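Local coordinates for protein choline dehydrogenase and related flavoproteins (Aspergillus oryzae, PDB 3Q9T) that is a formate oxidase of the glucose-methanol-choline oxidoreductase family that carries 8-formyl-FAD at its catalytic site, at residues Phe269-Pro272 with Lys273-Leu277; Ile280-Thr283 with Arg284-Ser287; Val295-Arg298 with His299-Gln302; Arg553-Asn556 with Ser557-Val561. All blocks are in the same frame, centred on the assembly; numbering follows the deposited sequence.

Overall arrangement
Interactions 1, 2 and 3 form one touching group, whereas interaction 4 stands apart, its centre about 20 Å from that of interaction 1; both of these are buried and both touch the 8-formyl-FAD. Interaction 1 meets the adenine with Glu270 on helix 267-277, and interaction 4 meets the flavin and ribityl chain at the start of helix 555-572. Interactions 2 and 3 are only partly buried and share the small parallel sheet of strands 280-281 and 295-296. Charge pairing marks interaction 1, proline packing and a water bridge interaction 2, successive turns interaction 3, and cofactor hydrogen bonds interaction 4. Met276 and Val300 tie the first three together.

Interaction 1: Phe269-Pro272 with Lys273-Leu277; sequences FETP and KLLML. With FAY ([(2R,3S,4R,5R)-5-(6-amino-9H-purin-9-yl)-3,4-dihydroxytetrahydrofuran-2-yl]methyl (2R,3S,4S)-5-(8-formyl-7-methyl-2,4-dioxo-3,4-dihydrobenzo[g]pteridin-10(2H)-yl)-2,3,4-trihydroxypentyl dihydrogen diphosphate), chain D; ACT (acetate ion), chain G.
Glu270 and Lys273 leave the helix by different first torsions and still end side by side. CG of Glu270 stands beside its backbone N (chi1 -65°), whereas CG of Lys273 is turned opposite its own N (chi1 178°) and the chain bends further out, at chi3. The ammonium and the carboxylate close into a salt bridge, Lys273 NZ to Glu270 OE1 at 2.9 Å, in which OE1 offers its syn lone pair. The ammonium is gripped further by the carbonyls of Pro440 and Gln442, and Glu270 OE2 is bonded to Tyr67 OH; the place of the nearby acetate is doubtful. The same first torsion sets CG of Glu270 at the N7A edge of the adenine, near the ring plane and 3.1 Å from N7A of FAY; the bend at chi2 (-81°) turns the carboxylate toward Lys273.

Along the backbone Leu274 N bonds to Glu270 O at 2.9 Å, Leu275 N to Thr271 O at 3.0 Å and Met276 N to Pro272 O at 3.0 Å. The helix kinks at Pro272, whose N has no bond to the turn before. Met276 curls back at chi3, bringing CE to 3.4 Å from Pro272 O. Thr271 OG1 is held by Asp542. Buried throughout, this is the helix that follows strand 261-264 of the Rossmann-type FAD-binding fold, with Glu270 at the adenine site.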
loop_
_atom_site.group_PDB
_atom_site.type_symbol
_atom_site.label_atom_id
_atom_site.label_comp_id
_atom_site.label_asym_id
_atom_site.label_seq_id
_atom_site.Cartn_x
_atom_site.Cartn_y
_atom_site.Cartn_z
ATOM N N PHE A 269 -3.408 4.462 19.627
ATOM C CA PHE A 269 -4.305 4.828 18.533
ATOM C C PHE A 269 -5.700 5.283 19.000
ATOM O O PHE A 269 -6.243 6.240 18.452
ATOM C CB PHE A 269 -4.437 3.697 17.506
ATOM C CG PHE A 269 -3.122 3.221 16.933
ATOM C CD1 PHE A 269 -2.841 1.857 16.854
ATOM C CD2 PHE A 269 -2.185 4.126 16.452
ATOM C CE1 PHE A 269 -1.634 1.410 16.331
ATOM C CE2 PHE A 269 -0.969 3.696 15.935
ATOM C CZ PHE A 269 -0.690 2.344 15.863
ATOM N N GLU A 270 -6.292 4.592 19.977
ATOM C CA GLU A 270 -7.692 4.862 20.342
ATOM C C GLU A 270 -7.823 5.916 21.421
ATOM O O GLU A 270 -8.862 6.577 21.517
ATOM C CB GLU A 270 -8.443 3.600 20.787
ATOM C CG GLU A 270 -8.621 2.549 19.711
ATOM C CD GLU A 270 -9.783 2.832 18.751
ATOM O OE1 GLU A 270 -10.720 3.592 19.089
ATOM O OE2 GLU A 270 -9.757 2.273 17.644
ATOM N N THR A 271 -6.794 6.060 22.252
ATOM C CA THR A 271 -6.817 7.128 23.229
ATOM C C THR A 271 -6.982 8.517 22.556
ATOM O O THR A 271 -7.915 9.249 22.882
ATOM C CB THR A 271 -5.576 7.106 24.127
ATOM O OG1 THR A 271 -5.761 6.138 25.162
ATOM C CG2 THR A 271 -5.350 8.480 24.746
ATOM N N PRO A 272 -6.091 8.881 21.616
ATOM C CA PRO A 272 -6.299 10.194 20.973
ATOM C C PRO A 272 -7.633 10.304 20.221
ATOM O O PRO A 272 -8.220 11.385 20.158
ATOM C CB PRO A 272 -5.139 10.294 19.975
ATOM C CG PRO A 272 -4.692 8.855 19.763
ATOM C CD PRO A 272 -4.876 8.209 21.109
ATOM N N LYS A 273 -8.091 9.202 19.641
ATOM C CA LYS A 273 -9.366 9.207 18.946
ATOM C C LYS A 273 -10.480 9.580 19.934
ATOM O O LYS A 273 -11.235 10.524 19.703
ATOM C CB LYS A 273 -9.621 7.843 18.290
ATOM C CG LYS A 273 -10.942 7.725 17.586
ATOM C CD LYS A 273 -11.126 6.313 17.079
ATOM C CE LYS A 273 -12.567 5.885 17.242
ATOM N NZ LYS A 273 -12.727 4.400 17.229
ATOM N N LEU A 274 -10.560 8.875 21.054
ATOM C CA LEU A 274 -11.646 9.129 22.003
ATOM C C LEU A 274 -11.550 10.532 22.611
ATOM O O LEU A 274 -12.576 11.171 22.866
ATOM C CB LEU A 274 -11.720 8.056 23.091
ATOM C CG LEU A 274 -12.998 8.066 23.956
ATOM C CD1 LEU A 274 -14.190 7.560 23.169
ATOM C CD2 LEU A 274 -12.829 7.249 25.259
ATOM N N LEU A 275 -10.332 11.030 22.825
ATOM C CA LEU A 275 -10.190 12.409 23.297
ATOM C C LEU A 275 -10.847 13.339 22.283
ATOM O O LEU A 275 -11.665 14.183 22.642
ATOM C CB LEU A 275 -8.728 12.804 23.516
ATOM C CG LEU A 275 -8.027 12.265 24.772
ATOM C CD1 LEU A 275 -6.551 12.683 24.782
ATOM C CD2 LEU A 275 -8.732 12.766 26.012
ATOM N N MET A 276 -10.527 13.148 21.006
ATOM C CA MET A 276 -11.083 14.017 19.976
ATOM C C MET A 276 -12.605 13.934 19.892
ATOM O O MET A 276 -13.260 14.955 19.816
ATOM C CB MET A 276 -10.418 13.777 18.634
ATOM C CG MET A 276 -8.975 14.245 18.633
ATOM S SD MET A 276 -8.153 14.114 17.035
ATOM C CE MET A 276 -7.894 12.351 16.888
ATOM N N LEU A 277 -13.157 12.728 19.941
ATOM C CA LEU A 277 -14.601 12.539 19.906
ATOM C C LEU A 277 -15.265 13.190 21.106
ATOM O O LEU A 277 -16.458 13.446 21.095
ATOM C CB LEU A 277 -14.946 11.044 19.888
ATOM C CG LEU A 277 -14.608 10.279 18.596
ATOM C CD1 LEU A 277 -15.031 8.829 18.688
ATOM C CD2 LEU A 277 -15.255 10.941 17.398
HETATM P P FAY D . -1.081 0.082 25.980
HETATM N N1 FAY D . 6.531 -4.647 23.353
HETATM C C2 FAY D . 7.519 -5.346 24.042
HETATM O O2 FAY D . 8.033 -4.860 25.042
HETATM N N3 FAY D . 7.591 -6.718 23.918
HETATM C C4 FAY D . 7.137 -7.299 22.760
HETATM O O4 FAY D . 7.795 -8.251 22.300
HETATM N N5 FAY D . 5.659 -7.167 20.892
HETATM C C6 FAY D . 3.874 -7.346 19.373
HETATM C C7 FAY D . 2.659 -6.917 18.870
HETATM C C8 FAY D . 2.072 -5.756 19.385
HETATM O O8 FAY D . 0.070 -4.548 19.530
HETATM C C9 FAY D . 2.659 -5.116 20.485
HETATM P PA FAY D . -3.070 -1.567 24.826
HETATM C "C1'" FAY D . 3.975 -3.535 22.584
HETATM C C10 FAY D . 5.846 -5.252 22.325
HETATM N N10 FAY D . 4.618 -4.742 21.897
HETATM N N1A FAY D . -13.614 0.961 23.402
HETATM O O1A FAY D . -3.386 -1.864 23.398
HETATM C C1B FAY D . -8.956 -1.184 24.533
HETATM O O1P FAY D . -1.615 -0.046 27.386
HETATM C "C2'" FAY D . 3.198 -3.942 23.857
HETATM O "O2'" FAY D . 2.454 -5.066 23.548
HETATM C C2A FAY D . -13.321 0.065 24.414
HETATM O O2A FAY D . -2.319 -2.659 25.525
HETATM C C2B FAY D . -8.194 -2.211 23.715
HETATM O O2B FAY D . -8.969 -3.349 23.385
HETATM O O2P FAY D . -0.584 1.490 25.710
HETATM C "C3'" FAY D . 2.296 -2.938 24.647
HETATM O "O3'" FAY D . 1.071 -3.471 25.144
HETATM N N3A FAY D . -12.030 -0.412 24.577
HETATM C C3B FAY D . -7.070 -2.570 24.661
HETATM O O3B FAY D . -7.541 -3.530 25.574
HETATM O O3P FAY D . -2.262 -0.196 24.920
HETATM C "C4'" FAY D . 1.962 -1.655 23.926
HETATM O "O4'" FAY D . 3.204 -1.150 23.444
HETATM C C4A FAY D . -11.047 0.009 23.741
HETATM C C4B FAY D . -6.837 -1.299 25.440
HETATM O O4B FAY D . -7.957 -0.462 25.208
HETATM C C4X FAY D . 6.259 -6.547 21.958
HETATM C "C5'" FAY D . 1.253 -0.657 24.874
HETATM O "O5'" FAY D . 0.074 -1.021 25.608
HETATM C C5A FAY D . -11.322 0.918 22.723
HETATM C C5B FAY D . -5.547 -0.621 25.020
HETATM O O5B FAY D . -4.479 -1.326 25.602
HETATM C C5X FAY D . 4.554 -6.579 20.315
HETATM C C6A FAY D . -12.619 1.396 22.544
HETATM N N6A FAY D . -12.904 2.192 21.504
HETATM N N7A FAY D . -10.172 1.160 22.060
HETATM C C7M FAY D . 2.108 -7.616 17.650
HETATM C C8A FAY D . -9.177 0.447 22.629
HETATM C C8M FAY D . 0.632 -5.541 19.122
HETATM C C9A FAY D . 3.926 -5.484 20.932
HETATM N N9A FAY D . -9.705 -0.271 23.661
HETATM C C ACT G . -12.409 1.162 15.955
HETATM O O ACT G . -11.298 1.735 16.056
HETATM O OXT ACT G . -13.259 1.510 16.807
HETATM C CH3 ACT G . -12.705 0.138 14.883
#

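Interaction 2: Ile280-Thr283 with Arg284-Ser287; sequences IGPT and RELS
The Glu285 carboxylate and the Pro282 ring lie side by side and point the same way, with OE1 of Glu285 3.5 Å from CG of Pro282. Of the carboxylate, OE1 does the touching, against CG and CD of the ring; the other oxygen, OE2, is bonded to the backbone N of Leu435. An extended side chain, with CG of Glu285 opposite its backbone N (chi1 175°), carries the carboxylate back along the proline.

Pro282 holds the N-cap position, and its carbonyl starts the helix. Leu286 N reaches Pro282 O at 3.0 Å in a nearly straight bond (162° at the hydrogen), and Glu285 N adds a weak, strongly bent one. One residue on, Ser287 N bonds to Thr283 O at 3.0 Å. Leu286 folds its branches back over the start of the turn: CD1 lies 3.6 Å from Pro282 O, while CD2 rests against the backbone of the strand, 3.9 Å from Gly281 N. Met276 of helix 267-277 packs against Pro282, Glu285 and Leu286, and Ile291 and Thr293 also touch Leu286.

On the more exposed side a water bridges two hydroxyls one turn apart, hydrogen-bonded to both Thr283 OG1, at 3.0 Å, and Ser287 OG, at 2.6 Å; Thr283 OG1 is also bonded to Thr293 OG1. Asp296 OD2 accepts from Thr283 N at the opening of the helix. Together these contacts make the strand-to-helix corner of the beta-alpha-beta unit formed by strand 280-281, helix 283-287 and strand 295-296.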
loop_
_atom_site.group_PDB
_atom_site.type_symbol
_atom_site.label_atom_id
_atom_site.label_comp_id
_atom_site.label_asym_id
_atom_site.label_seq_id
_atom_site.Cartn_x
_atom_site.Cartn_y
_atom_site.Cartn_z
ATOM N N ILE A 280 -11.729 17.103 22.799
ATOM C CA ILE A 280 -10.386 17.514 23.197
ATOM C C ILE A 280 -9.393 17.152 22.110
ATOM O O ILE A 280 -9.093 15.983 21.917
ATOM C CB ILE A 280 -9.939 16.821 24.502
ATOM C CG1 ILE A 280 -10.964 17.051 25.615
ATOM C CG2 ILE A 280 -8.555 17.327 24.911
ATOM C CD1 ILE A 280 -10.967 15.971 26.662
ATOM N N GLY A 281 -8.877 18.158 21.417
ATOM C CA GLY A 281 -7.942 17.938 20.331
ATOM C C GLY A 281 -7.781 19.189 19.499
ATOM O O GLY A 281 -8.172 20.281 19.923
ATOM N N PRO A 282 -7.184 19.052 18.311
ATOM C CA PRO A 282 -6.928 20.229 17.464
ATOM C C PRO A 282 -8.248 20.743 16.914
ATOM O O PRO A 282 -8.962 19.982 16.253
ATOM C CB PRO A 282 -6.041 19.682 16.323
ATOM C CG PRO A 282 -5.593 18.314 16.791
ATOM C CD PRO A 282 -6.673 17.811 17.721
ATOM N N THR A 283 -8.547 22.016 17.163
ATOM C CA THR A 283 -9.890 22.542 16.956
ATOM C C THR A 283 -10.333 22.437 15.490
ATOM O O THR A 283 -11.480 22.102 15.209
ATOM C CB THR A 283 -10.023 23.996 17.495
ATOM O OG1 THR A 283 -11.402 24.395 17.496
ATOM C CG2 THR A 283 -9.190 24.965 16.661
ATOM N N ARG A 284 -9.405 22.682 14.569
ATOM C CA ARG A 284 -9.701 22.610 13.141
ATOM C C ARG A 284 -10.088 21.174 12.761
ATOM O O ARG A 284 -10.998 20.955 11.963
ATOM C CB ARG A 284 -8.484 23.092 12.338
ATOM C CG ARG A 284 -8.753 23.572 10.924
ATOM C CD ARG A 284 -7.429 23.905 10.206
ATOM N NE ARG A 284 -6.511 24.654 11.070
ATOM C CZ ARG A 284 -6.604 25.959 11.320
ATOM N NH1 ARG A 284 -7.579 26.679 10.772
ATOM N NH2 ARG A 284 -5.729 26.552 12.121
ATOM N N GLU A 285 -9.420 20.192 13.363
ATOM C CA GLU A 285 -9.715 18.793 13.078
ATOM C C GLU A 285 -11.067 18.356 13.659
ATOM O O GLU A 285 -11.789 17.599 13.025
ATOM C CB GLU A 285 -8.584 17.891 13.573
ATOM C CG GLU A 285 -8.849 16.398 13.426
ATOM C CD GLU A 285 -7.653 15.524 13.803
ATOM O OE1 GLU A 285 -6.671 16.031 14.402
ATOM O OE2 GLU A 285 -7.702 14.313 13.492
ATOM N N LEU A 286 -11.408 18.827 14.856
ATOM C CA LEU A 286 -12.746 18.582 15.415
ATOM C C LEU A 286 -13.870 19.182 14.540
ATOM O O LEU A 286 -14.778 18.462 14.119
ATOM C CB LEU A 286 -12.859 19.090 16.860
ATOM C CG LEU A 286 -12.323 18.181 17.985
ATOM C CD1 LEU A 286 -11.091 17.416 17.536
ATOM C CD2 LEU A 286 -12.015 18.971 19.272
ATOM N N SER A 287 -13.805 20.490 14.278
ATOM C CA SER A 287 -14.816 21.171 13.470
ATOM C C SER A 287 -15.062 20.425 12.170
ATOM O O SER A 287 -16.207 20.232 11.773
ATOM C CB SER A 287 -14.415 22.618 13.147
ATOM O OG SER A 287 -14.145 23.329 14.326
HETATM O O HOH W 1 -12.292 25.143 14.691
#

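Interaction 3: Val295-Arg298 with His299-Gln302; sequences VDSR and HVGQ
Two overlapping beta turns, type I from Ser297 to Val300 and type II from His299 to Gln302, carry the chain away from strand 295-296. The first is closed by Val300 N bonding to Ser297 O at 3.2 Å; the N-H points well at the oxygen (170°) but reaches it from above the carbonyl plane. The second is closed by Gln302 N to His299 O at 3.0 Å, with Gly301 at its third position adopting the positive phi (83°) usual there.

The Ser297 hydroxyl, set opposite its own N, touches Val300 CG2 at 3.5 Å and accepts a hydrogen bond from a water. That water in turn accepts from His299 N at 3.0 Å, bridging the turn, and it lies in the plane of the His299 ring, at its edge. Gln302 bends at chi2 after laying CG 3.4 Å from Arg298 O; its NE2 continues to Glu432 OE2. The imidazole is fixed from both nitrogens, NE2 to the carbonyl of Asp522 and ND1 to Asn303 ND2. Arg298 was modelled in two conformers, so its placement is less certain; in one, the guanidinium stands nearly perpendicular to the imidazole (88°), NH1 3.8 Å from His299 CD2, and NH2 pairs with Asp522.

Strand 295-296 pairs in parallel with strand 280-281, and beyond it Val300 packs on Pro272, Leu275 and Met276 of helix 267-277, before the chain enters strand 302-304.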
loop_
_atom_site.group_PDB
_atom_site.type_symbol
_atom_site.label_atom_id
_atom_site.label_comp_id
_atom_site.label_asym_id
_atom_site.label_seq_id
_atom_site.Cartn_x
_atom_site.Cartn_y
_atom_site.Cartn_z
ATOM N N VAL A 295 -11.587 21.745 24.517
ATOM C CA VAL A 295 -10.223 22.206 24.731
ATOM C C VAL A 295 -9.442 22.115 23.434
ATOM O O VAL A 295 -9.324 21.049 22.860
ATOM C CB VAL A 295 -9.500 21.344 25.805
ATOM C CG1 VAL A 295 -8.022 21.725 25.909
ATOM C CG2 VAL A 295 -10.197 21.469 27.155
ATOM N N ASP A 296 -8.905 23.233 22.964
ATOM C CA ASP A 296 -8.061 23.196 21.785
ATOM C C ASP A 296 -6.684 22.644 22.182
ATOM O O ASP A 296 -5.822 23.382 22.662
ATOM C CB ASP A 296 -7.958 24.583 21.133
ATOM C CG ASP A 296 -7.143 24.569 19.842
ATOM O OD1 ASP A 296 -6.612 25.628 19.449
ATOM O OD2 ASP A 296 -7.026 23.496 19.213
ATOM N N SER A 297 -6.505 21.334 22.002
ATOM C CA SER A 297 -5.276 20.649 22.384
ATOM C C SER A 297 -4.571 20.162 21.116
ATOM O O SER A 297 -4.815 19.052 20.633
ATOM C CB SER A 297 -5.608 19.485 23.325
ATOM O OG SER A 297 -4.442 18.966 23.936
ATOM N N ARG A 298 -3.688 21.001 20.590
ATOM C CA ARG A 298 -3.045 20.792 19.284
ATOM C C ARG A 298 -2.303 19.468 19.139
ATOM O O ARG A 298 -2.151 18.951 18.036
ATOM C CB ARG A 298 -2.046 21.917 18.984
ATOM C CG ARG A 298 -2.607 23.330 19.035
ATOM C CD ARG A 298 -1.732 24.291 18.211
ATOM N NE ARG A 298 -0.750 25.073 18.971
ATOM C CZ ARG A 298 -0.075 24.658 20.042
ATOM N NH1 ARG A 298 -0.243 23.444 20.536
ATOM N NH2 ARG A 298 0.789 25.469 20.622
ATOM N N HIS A 299 -1.810 18.938 20.252
ATOM C CA HIS A 299 -0.916 17.791 20.192
ATOM C C HIS A 299 -1.635 16.443 20.184
ATOM O O HIS A 299 -0.999 15.397 20.046
ATOM C CB HIS A 299 0.117 17.862 21.339
ATOM C CG HIS A 299 1.196 18.872 21.111
ATOM N ND1 HIS A 299 2.321 18.605 20.354
ATOM C CD2 HIS A 299 1.312 20.160 21.512
ATOM C CE1 HIS A 299 3.083 19.682 20.308
ATOM N NE2 HIS A 299 2.498 20.637 21.007
ATOM N N VAL A 300 -2.955 16.460 20.354
ATOM C CA VAL A 300 -3.701 15.213 20.445
ATOM C C VAL A 300 -3.657 14.450 19.118
ATOM O O VAL A 300 -4.064 14.970 18.078
ATOM C CB VAL A 300 -5.165 15.449 20.862
ATOM C CG1 VAL A 300 -5.963 14.138 20.765
ATOM C CG2 VAL A 300 -5.237 16.032 22.278
ATOM N N GLY A 301 -3.167 13.215 19.151
ATOM C CA GLY A 301 -2.999 12.441 17.926
ATOM C C GLY A 301 -1.705 12.766 17.177
ATOM O O GLY A 301 -1.299 12.014 16.301
ATOM N N GLN A 302 -1.075 13.901 17.497
ATOM C CA GLN A 302 0.215 14.257 16.895
ATOM C C GLN A 302 1.380 13.551 17.585
ATOM O O GLN A 302 1.197 12.922 18.628
ATOM C CB GLN A 302 0.413 15.774 16.926
ATOM C CG GLN A 302 -0.682 16.515 16.185
ATOM C CD GLN A 302 -0.782 16.100 14.719
ATOM O OE1 GLN A 302 0.190 16.189 13.967
ATOM N NE2 GLN A 302 -1.959 15.632 14.315
HETATM O O HOH W 2 -1.851 19.519 23.152
#

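Interaction 4: Arg553-Asn556 with Ser557-Val561; sequences RIQN and SVYAV. With FAY ([(2R,3S,4R,5R)-5-(6-amino-9H-purin-9-yl)-3,4-dihydroxytetrahydrofuran-2-yl]methyl (2R,3S,4S)-5-(8-formyl-7-methyl-2,4-dioxo-3,4-dihydrobenzo[g]pteridin-10(2H)-yl)-2,3,4-trihydroxypentyl dihydrogen diphosphate), chain D.
Ile554 and Val558, whose CD1 and CG2 meet, both rest on the ribityl part of the 8-formyl-FAD. Ile554 CD1 lies 3.2 Å from O4', and Val558 CG1 approaches O5' at 3.7 Å. Beside them the backbone N of Gln555, first residue of the helix, donates to the flavin O2 at 2.6 Å, and Arg553 NH1 donates to O4 at 3.1 Å. A helix start aimed at O2 would probably help to stabilise negative charge on the reduced flavin.

The second shell holds this peptide in place. Ile554 O accepts twice, from Val558 N and from Ser557 OG (2.7 Å), the hydroxyl lying in the carbonyl plane on a lone pair. With OG set between the backbone N and the carbonyl carbon (chi1 63°), the Ser557 hydroxyl folds back to that oxygen. Gln555 and Tyr559 run side by side, with OE1 in the plane of the ring at its edge, 3.8 Å from CE2. One water bridges Gln555 OE1 and Tyr559 OH, 2.8 Å from the latter. Gln555 is anchored further by Thr100 O, Thr202 OG1 and Asn97 ND2, Asn556 ND2 by Leu129 O, and Arg553 NH2 by a salt bridge to Asp395.

Outward, Val558 and Tyr559 pack on helix 16-25, and Gln555 and Asn556 touch Trp101 on strand 100-101.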
loop_
_atom_site.group_PDB
_atom_site.type_symbol
_atom_site.label_atom_id
_atom_site.label_comp_id
_atom_site.label_asym_id
_atom_site.label_seq_id
_atom_site.Cartn_x
_atom_site.Cartn_y
_atom_site.Cartn_z
ATOM N N ARG A 553 12.076 -2.736 22.362
ATOM C CA ARG A 553 10.692 -3.154 22.573
ATOM C C ARG A 553 10.122 -2.537 23.863
ATOM O O ARG A 553 10.746 -2.582 24.917
ATOM C CB ARG A 553 10.625 -4.685 22.613
ATOM C CG ARG A 553 11.073 -5.308 21.297
ATOM C CD ARG A 553 10.862 -6.814 21.258
ATOM N NE ARG A 553 11.165 -7.380 19.937
ATOM C CZ ARG A 553 10.713 -8.554 19.513
ATOM N NH1 ARG A 553 9.939 -9.279 20.310
ATOM N NH2 ARG A 553 11.028 -9.009 18.299
ATOM N N ILE A 554 8.921 -1.987 23.784
ATOM C CA ILE A 554 8.526 -0.962 24.753
ATOM C C ILE A 554 7.591 -1.357 25.893
ATOM O O ILE A 554 7.253 -0.501 26.698
ATOM C CB ILE A 554 7.862 0.228 24.018
ATOM C CG1 ILE A 554 6.530 -0.234 23.399
ATOM C CG2 ILE A 554 8.817 0.774 22.953
ATOM C CD1 ILE A 554 5.662 0.879 22.823
ATOM N N GLN A 555 7.177 -2.619 25.982
ATOM C CA GLN A 555 6.163 -2.979 26.974
ATOM C C GLN A 555 6.597 -2.657 28.409
ATOM O O GLN A 555 5.769 -2.288 29.230
ATOM C CB GLN A 555 5.685 -4.444 26.841
ATOM C CG GLN A 555 6.550 -5.488 27.545
ATOM C CD GLN A 555 5.899 -6.896 27.556
ATOM O OE1 GLN A 555 4.699 -7.051 27.805
ATOM N NE2 GLN A 555 6.695 -7.908 27.281
ATOM N N ASN A 556 7.887 -2.785 28.704
ATOM C CA ASN A 556 8.409 -2.485 30.041
ATOM C C ASN A 556 8.124 -1.020 30.406
ATOM O O ASN A 556 7.599 -0.736 31.488
ATOM C CB ASN A 556 9.911 -2.824 30.102
ATOM C CG ASN A 556 10.502 -2.755 31.523
ATOM O OD1 ASN A 556 11.707 -2.907 31.685
ATOM N ND2 ASN A 556 9.664 -2.522 32.541
ATOM N N SER A 557 8.415 -0.091 29.495
ATOM C CA SER A 557 8.129 1.329 29.752
ATOM C C SER A 557 6.617 1.617 29.906
ATOM O O SER A 557 6.212 2.525 30.647
ATOM C CB SER A 557 8.723 2.216 28.658
ATOM O OG SER A 557 8.135 1.927 27.385
ATOM N N VAL A 558 5.785 0.842 29.217
ATOM C CA VAL A 558 4.343 1.055 29.299
ATOM C C VAL A 558 3.786 0.645 30.667
ATOM O O VAL A 558 2.988 1.364 31.267
ATOM C CB VAL A 558 3.594 0.340 28.154
ATOM C CG1 VAL A 558 2.090 0.581 28.264
ATOM C CG2 VAL A 558 4.129 0.818 26.809
ATOM N N TYR A 559 4.192 -0.518 31.155
ATOM C CA TYR A 559 3.870 -0.895 32.523
ATOM C C TYR A 559 4.427 0.153 33.477
ATOM O O TYR A 559 3.748 0.575 34.395
ATOM C CB TYR A 559 4.447 -2.260 32.874
ATOM C CG TYR A 559 3.642 -3.447 32.384
ATOM C CD1 TYR A 559 2.504 -3.864 33.062
ATOM C CD2 TYR A 559 4.043 -4.173 31.259
ATOM C CE1 TYR A 559 1.768 -4.960 32.624
ATOM C CE2 TYR A 559 3.319 -5.286 30.823
ATOM C CZ TYR A 559 2.182 -5.669 31.509
ATOM O OH TYR A 559 1.464 -6.766 31.092
ATOM N N ALA A 560 5.663 0.587 33.261
ATOM C CA ALA A 560 6.232 1.640 34.121
ATOM C C ALA A 560 5.303 2.855 34.199
ATOM O O ALA A 560 5.095 3.427 35.279
ATOM C CB ALA A 560 7.604 2.070 33.626
ATOM N N VAL A 561 4.769 3.259 33.045
ATOM C CA VAL A 561 3.875 4.407 32.980
ATOM C C VAL A 561 2.627 4.190 33.850
ATOM O O VAL A 561 2.207 5.085 34.592
ATOM C CB VAL A 561 3.465 4.737 31.526
ATOM C CG1 VAL A 561 2.155 5.508 31.513
ATOM C CG2 VAL A 561 4.592 5.529 30.813
HETATM P P FAY D . -1.081 0.082 25.980
HETATM N N1 FAY D . 6.531 -4.647 23.353
HETATM C C2 FAY D . 7.519 -5.346 24.042
HETATM O O2 FAY D . 8.033 -4.860 25.042
HETATM N N3 FAY D . 7.591 -6.718 23.918
HETATM C C4 FAY D . 7.137 -7.299 22.760
HETATM O O4 FAY D . 7.795 -8.251 22.300
HETATM N N5 FAY D . 5.659 -7.167 20.892
HETATM C C6 FAY D . 3.874 -7.346 19.373
HETATM C C7 FAY D . 2.659 -6.917 18.870
HETATM C C8 FAY D . 2.072 -5.756 19.385
HETATM O O8 FAY D . 0.070 -4.548 19.530
HETATM C C9 FAY D . 2.659 -5.116 20.485
HETATM P PA FAY D . -3.070 -1.567 24.826
HETATM C "C1'" FAY D . 3.975 -3.535 22.584
HETATM C C10 FAY D . 5.846 -5.252 22.325
HETATM N N10 FAY D . 4.618 -4.742 21.897
HETATM N N1A FAY D . -13.614 0.961 23.402
HETATM O O1A FAY D . -3.386 -1.864 23.398
HETATM C C1B FAY D . -8.956 -1.184 24.533
HETATM O O1P FAY D . -1.615 -0.046 27.386
HETATM C "C2'" FAY D . 3.198 -3.942 23.857
HETATM O "O2'" FAY D . 2.454 -5.066 23.548
HETATM C C2A FAY D . -13.321 0.065 24.414
HETATM O O2A FAY D . -2.319 -2.659 25.525
HETATM C C2B FAY D . -8.194 -2.211 23.715
HETATM O O2B FAY D . -8.969 -3.349 23.385
HETATM O O2P FAY D . -0.584 1.490 25.710
HETATM C "C3'" FAY D . 2.296 -2.938 24.647
HETATM O "O3'" FAY D . 1.071 -3.471 25.144
HETATM N N3A FAY D . -12.030 -0.412 24.577
HETATM C C3B FAY D . -7.070 -2.570 24.661
HETATM O O3B FAY D . -7.541 -3.530 25.574
HETATM O O3P FAY D . -2.262 -0.196 24.920
HETATM C "C4'" FAY D . 1.962 -1.655 23.926
HETATM O "O4'" FAY D . 3.204 -1.150 23.444
HETATM C C4A FAY D . -11.047 0.009 23.741
HETATM C C4B FAY D . -6.837 -1.299 25.440
HETATM O O4B FAY D . -7.957 -0.462 25.208
HETATM C C4X FAY D . 6.259 -6.547 21.958
HETATM C "C5'" FAY D . 1.253 -0.657 24.874
HETATM O "O5'" FAY D . 0.074 -1.021 25.608
HETATM C C5A FAY D . -11.322 0.918 22.723
HETATM C C5B FAY D . -5.547 -0.621 25.020
HETATM O O5B FAY D . -4.479 -1.326 25.602
HETATM C C5X FAY D . 4.554 -6.579 20.315
HETATM C C6A FAY D . -12.619 1.396 22.544
HETATM N N6A FAY D . -12.904 2.192 21.504
HETATM N N7A FAY D . -10.172 1.160 22.060
HETATM C C7M FAY D . 2.108 -7.616 17.650
HETATM C C8A FAY D . -9.177 0.447 22.629
HETATM C C8M FAY D . 0.632 -5.541 19.122
HETATM C C9A FAY D . 3.926 -5.484 20.932
HETATM N N9A FAY D . -9.705 -0.271 23.661
HETATM O O HOH W 3 2.775 -8.574 29.434
#